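Local coordinates for hypothetical protein PA3499 (Pseudomonas aeruginosa, PDB 2IG8), which is of unknown function but has the fold of the YjgF-like family and assembles as a trimer, at residues L12-L15 / S21-L24; V59-V64 / Q99-G104. One frame throughout, in Å; residues are numbered along the deposited sequence.

Contact 1 of 2, residues L12-L15 / S21-L24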
loop_
_atom_site.group_PDB
_atom_site.type_symbol
_atom_site.label_atom_id
_atom_site.label_comp_id
_atom_site.label_asym_id
_atom_site.label_seq_id
_atom_site.Cartn_x
_atom_site.Cartn_y
_atom_site.Cartn_z
ATOM N N LEU B 12 -22.430 -1.779 5.393
ATOM C CA LEU B 12 -21.467 -0.913 4.748
ATOM C C LEU B 12 -21.957 -0.538 3.378
ATOM O O LEU B 12 -21.381 -0.956 2.371
ATOM C CB LEU B 12 -20.112 -1.618 4.640
ATOM C CG LEU B 12 -19.500 -1.914 5.996
ATOM C CD1 LEU B 12 -18.193 -2.625 5.813
ATOM C CD2 LEU B 12 -19.327 -0.613 6.769
ATOM N N PRO B 13 -23.019 0.278 3.330
ATOM C CA PRO B 13 -23.571 0.586 2.034
ATOM C C PRO B 13 -22.574 1.364 1.210
ATOM O O PRO B 13 -21.941 2.297 1.701
ATOM C CB PRO B 13 -24.779 1.472 2.360
ATOM C CG PRO B 13 -24.498 2.044 3.720
ATOM C CD PRO B 13 -23.716 0.984 4.426
ATOM N N ASP B 14 -22.417 0.968 -0.040
ATOM C CA ASP B 14 -21.801 1.852 -0.989
ATOM C C ASP B 14 -22.852 2.912 -1.259
ATOM O O ASP B 14 -23.992 2.591 -1.591
ATOM C CB ASP B 14 -21.380 1.093 -2.241
ATOM C CG ASP B 14 -20.187 0.183 -1.973
ATOM O OD1 ASP B 14 -19.052 0.663 -2.122
ATOM O OD2 ASP B 14 -20.391 -0.968 -1.524
ATOM N N LEU B 15 -22.493 4.170 -1.051
ATOM C CA LEU B 15 -23.432 5.238 -1.258
ATOM C C LEU B 15 -23.141 5.828 -2.646
ATOM O O LEU B 15 -21.993 6.178 -2.935
ATOM C CB LEU B 15 -23.325 6.248 -0.123
ATOM C CG LEU B 15 -23.580 5.580 1.248
ATOM C CD1 LEU B 15 -23.246 6.475 2.398
ATOM C CD2 LEU B 15 -25.027 5.074 1.356
ATOM N N SER B 21 -15.476 1.610 -4.564
ATOM C CA SER B 21 -16.237 0.453 -4.126
ATOM C C SER B 21 -15.648 -0.049 -2.817
ATOM O O SER B 21 -14.419 -0.190 -2.692
ATOM C CB SER B 21 -16.173 -0.668 -5.169
ATOM O OG SER B 21 -16.802 -0.287 -6.381
ATOM N N ASN B 22 -16.506 -0.330 -1.843
ATOM C CA ASN B 22 -16.024 -0.842 -0.547
ATOM C C ASN B 22 -15.292 -2.161 -0.714
ATOM O O ASN B 22 -14.227 -2.358 -0.123
ATOM C CB ASN B 22 -17.176 -0.985 0.473
ATOM C CG ASN B 22 -17.595 0.344 1.074
ATOM O OD1 ASN B 22 -18.733 0.506 1.534
ATOM N ND2 ASN B 22 -16.691 1.305 1.072
ATOM N N ALA B 23 -15.851 -3.061 -1.521
ATOM C CA ALA B 23 -15.198 -4.344 -1.778
ATOM C C ALA B 23 -15.482 -4.903 -3.181
ATOM O O ALA B 23 -16.612 -4.831 -3.688
ATOM C CB ALA B 23 -15.583 -5.355 -0.691
ATOM N N LEU B 24 -14.440 -5.445 -3.807
ATOM C CA LEU B 24 -14.537 -6.071 -5.124
ATOM C C LEU B 24 -13.852 -7.411 -5.017
ATOM O O LEU B 24 -12.682 -7.466 -4.620
ATOM C CB LEU B 24 -13.824 -5.250 -6.204
ATOM C CG LEU B 24 -14.288 -3.820 -6.483
ATOM C CD1 LEU B 24 -13.265 -3.143 -7.356
ATOM C CD2 LEU B 24 -15.649 -3.804 -7.146
HETATM O O HOH W 1 -18.728 -2.707 -2.258
#
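D14 reaches across to the backbone of N22, and these two residues account for most of the 155 Å² buried between 12-15 and 21-24. Their CA atoms stand 6.4 Å apart, a gap spanned by the carboxylate rather than by paired backbones. D14 OD1 accepts the amide hydrogen of N22 in a bond of 2.7 Å from N22 N, with an N-H...O angle of 159°, and it does so through its syn lone pair, on the side of the other carboxylate oxygen. The first torsion of D14 (chi1 -71°) sets CG opposite the carbonyl carbon and sends the carboxylate over to 21-24. The same OD1 also packs 3.5 Å from S21 CA, just before the bonded amide.

The second oxygen works through a water. This water lies a short 2.5 Å from D14 OD2 and accepts from A23 N at 3.0 Å, so one carboxylate engages two successive backbone amides, the first directly and the second by relay. The side chains of D14 and N22 lie alongside each other, pointing opposite ways, with the carboxylate and amide planes 41° apart. The side chain of L12 lies beside the amide end of N22 and packs on K63 and L67 of helix 53-70; M35 of strand 29-36 touches both L12 and N22.

Beyond this pair, the backbone of N22 is bonded to S33 on strand 29-36, while S21 OG is bonded to F108 O of the second subunit. R6 forms a long, weak ion pair with D14 OD1. The chemistry is that of an anionic side chain holding one amide directly and the next through a water at the entry to strand 23-26; the N22 N-H bond, the water and, weakly, R6 would be expected to favour the charged form of D14.

Contact 2 of 2, residues V59-V64 / Q99-G104; sequences VVLGKV and QEFFAG
L61 and F101 form most of this contact, giving 71 and 80 Å² of the area buried as helix 53-70 meets the C-terminal end of helix 91-101. Their CA atoms are the nearest pair across the segments, at 7.3 Å.

The leading interaction is a CH-pi contact. L61 CB sits 3.6 Å from the centroid of the F101 ring and 8° off its normal, hence almost squarely above the middle of one face. F101 gets its ring there by extending CG anti to its own backbone N (chi1 -174°), which carries the phenyl group across to the neighbouring helix.

Apolar packing continues toward the root of the ring, where L61 CD1 lies 3.8 Å from F101 CB.

A third kind of approach involves backbone: F101 CZ comes to 3.4 Å from L61 O, so the far end of the ring rests by the peptide group that follows L61. Within the second segment the rings of successive phenylalanines also meet, F101 CD2 lying 3.7 Å above the F102 ring, over its centre.

L78 of strand 78-85 touches both phenylalanines, and I128 of strand 126-133 touches L61, placing the contact where two helices lie on the sheet. The L61-F101 contact itself rests on dispersion and shape, while E100 OE1, hydrogen-bonded to H54 NE2, makes a polar tie between the same two helices. The centred CB is consistent with a well-defined seat for the F101 ring, which V75 and L78 also bound.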
loop_
_atom_site.group_PDB
_atom_site.type_symbol
_atom_site.label_atom_id
_atom_site.label_comp_id
_atom_site.label_asym_id
_atom_site.label_seq_id
_atom_site.Cartn_x
_atom_site.Cartn_y
_atom_site.Cartn_z
ATOM N N VAL B 59 -13.561 -1.718 15.722
ATOM C CA VAL B 59 -14.651 -1.385 14.820
ATOM C C VAL B 59 -14.214 -1.562 13.369
ATOM O O VAL B 59 -14.956 -2.145 12.575
ATOM C CB VAL B 59 -15.191 0.062 15.051
ATOM C CG1 VAL B 59 -16.101 0.515 13.886
ATOM C CG2 VAL B 59 -15.891 0.156 16.434
ATOM N N VAL B 60 -13.012 -1.078 13.041
ATOM C CA VAL B 60 -12.452 -1.194 11.702
ATOM C C VAL B 60 -12.306 -2.654 11.304
ATOM O O VAL B 60 -12.792 -3.046 10.245
ATOM C CB VAL B 60 -11.079 -0.464 11.569
ATOM C CG1 VAL B 60 -10.354 -0.845 10.241
ATOM C CG2 VAL B 60 -11.295 1.053 11.620
ATOM N N LEU B 61 -11.669 -3.461 12.166
ATOM C CA LEU B 61 -11.532 -4.893 11.897
ATOM C C LEU B 61 -12.899 -5.601 11.764
ATOM O O LEU B 61 -13.063 -6.452 10.900
ATOM C CB LEU B 61 -10.611 -5.577 12.944
ATOM C CG LEU B 61 -9.133 -5.126 12.899
ATOM C CD1 LEU B 61 -8.355 -5.573 14.164
ATOM C CD2 LEU B 61 -8.434 -5.617 11.585
ATOM N N GLY B 62 -13.896 -5.210 12.569
ATOM C CA GLY B 62 -15.288 -5.681 12.380
ATOM C C GLY B 62 -15.871 -5.362 11.012
ATOM O O GLY B 62 -16.604 -6.172 10.441
ATOM N N LYS B 63 -15.563 -4.182 10.477
ATOM C CA LYS B 63 -15.992 -3.827 9.125
ATOM C C LYS B 63 -15.336 -4.733 8.058
ATOM O O LYS B 63 -16.019 -5.267 7.182
ATOM C CB LYS B 63 -15.726 -2.352 8.837
ATOM C CG LYS B 63 -16.654 -1.441 9.636
ATOM C CD LYS B 63 -16.528 0.030 9.240
ATOM C CE LYS B 63 -17.493 0.864 10.078
ATOM N NZ LYS B 63 -17.380 2.243 9.745
ATOM N N VAL B 64 -14.025 -4.910 8.175
ATOM C CA VAL B 64 -13.301 -5.851 7.316
ATOM C C VAL B 64 -13.955 -7.239 7.359
ATOM O O VAL B 64 -14.199 -7.850 6.321
ATOM C CB VAL B 64 -11.816 -5.918 7.712
ATOM C CG1 VAL B 64 -11.096 -7.053 6.945
ATOM C CG2 VAL B 64 -11.159 -4.539 7.462
ATOM N N GLN B 99 -4.664 -8.670 18.706
ATOM C CA GLN B 99 -4.603 -9.871 19.554
ATOM C C GLN B 99 -6.020 -10.364 19.844
ATOM O O GLN B 99 -6.292 -11.564 19.823
ATOM C CB GLN B 99 -3.858 -9.609 20.857
ATOM C CG GLN B 99 -2.347 -9.406 20.641
ATOM C CD GLN B 99 -1.579 -10.684 20.373
ATOM O OE1 GLN B 99 -2.095 -11.789 20.496
ATOM N NE2 GLN B 99 -0.320 -10.529 19.985
ATOM N N GLU B 100 -6.943 -9.437 20.086
ATOM C CA GLU B 100 -8.309 -9.833 20.410
ATOM C C GLU B 100 -9.068 -10.342 19.196
ATOM O O GLU B 100 -9.728 -11.369 19.268
ATOM C CB GLU B 100 -9.043 -8.678 21.118
ATOM C CG GLU B 100 -8.414 -8.376 22.446
ATOM C CD GLU B 100 -8.939 -7.105 23.137
ATOM O OE1 GLU B 100 -9.695 -6.318 22.515
ATOM O OE2 GLU B 100 -8.536 -6.909 24.306
ATOM N N PHE B 101 -8.943 -9.642 18.070
ATOM C CA PHE B 101 -9.626 -9.986 16.823
ATOM C C PHE B 101 -9.164 -11.332 16.278
ATOM O O PHE B 101 -9.965 -12.117 15.768
ATOM C CB PHE B 101 -9.373 -8.884 15.797
ATOM C CG PHE B 101 -10.140 -9.039 14.498
ATOM C CD1 PHE B 101 -11.497 -8.797 14.445
ATOM C CD2 PHE B 101 -9.493 -9.371 13.340
ATOM C CE1 PHE B 101 -12.194 -8.919 13.250
ATOM C CE2 PHE B 101 -10.178 -9.465 12.123
ATOM C CZ PHE B 101 -11.541 -9.236 12.100
ATOM N N PHE B 102 -7.870 -11.594 16.407
ATOM C CA PHE B 102 -7.293 -12.848 15.980
ATOM C C PHE B 102 -7.098 -13.831 17.140
ATOM O O PHE B 102 -6.190 -14.667 17.098
ATOM C CB PHE B 102 -5.955 -12.560 15.280
ATOM C CG PHE B 102 -6.100 -11.820 13.975
ATOM C CD1 PHE B 102 -6.654 -12.456 12.879
ATOM C CD2 PHE B 102 -5.676 -10.504 13.840
ATOM C CE1 PHE B 102 -6.802 -11.802 11.651
ATOM C CE2 PHE B 102 -5.833 -9.812 12.590
ATOM C CZ PHE B 102 -6.387 -10.475 11.516
ATOM N N ALA B 103 -7.957 -13.767 18.154
ATOM C CA ALA B 103 -7.849 -14.689 19.310
ATOM C C ALA B 103 -7.902 -16.171 18.909
ATOM O O ALA B 103 -7.402 -17.018 19.646
ATOM C CB ALA B 103 -8.912 -14.385 20.346
ATOM N N GLY B 104 -8.542 -16.474 17.784
ATOM C CA GLY B 104 -8.696 -17.838 17.305
ATOM C C GLY B 104 -7.568 -18.399 16.475
ATOM O O GLY B 104 -7.673 -19.525 16.019
#

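From the N terminus, the chain leaves strand 4-6, passes 12-15, turns through 16-20 and comes back as 21-24, where contact 1 closes that loop of only five residues. The chain then runs through strand 29-36 and helix 40-46 before contact 2 opens on helix 53-70; it closes 34 residues later, after strand 78-85, at the end of helix 91-101. The two contacts therefore follow in series, neither nesting nor crossing. The centres of contact 1 and contact 2 are about 19 Å apart, on opposite sides of the chain's centre. Helix 53-70 joins them: L12 CD1 packs 3.7 Å from K63 O, linking the early loop to the helix pair.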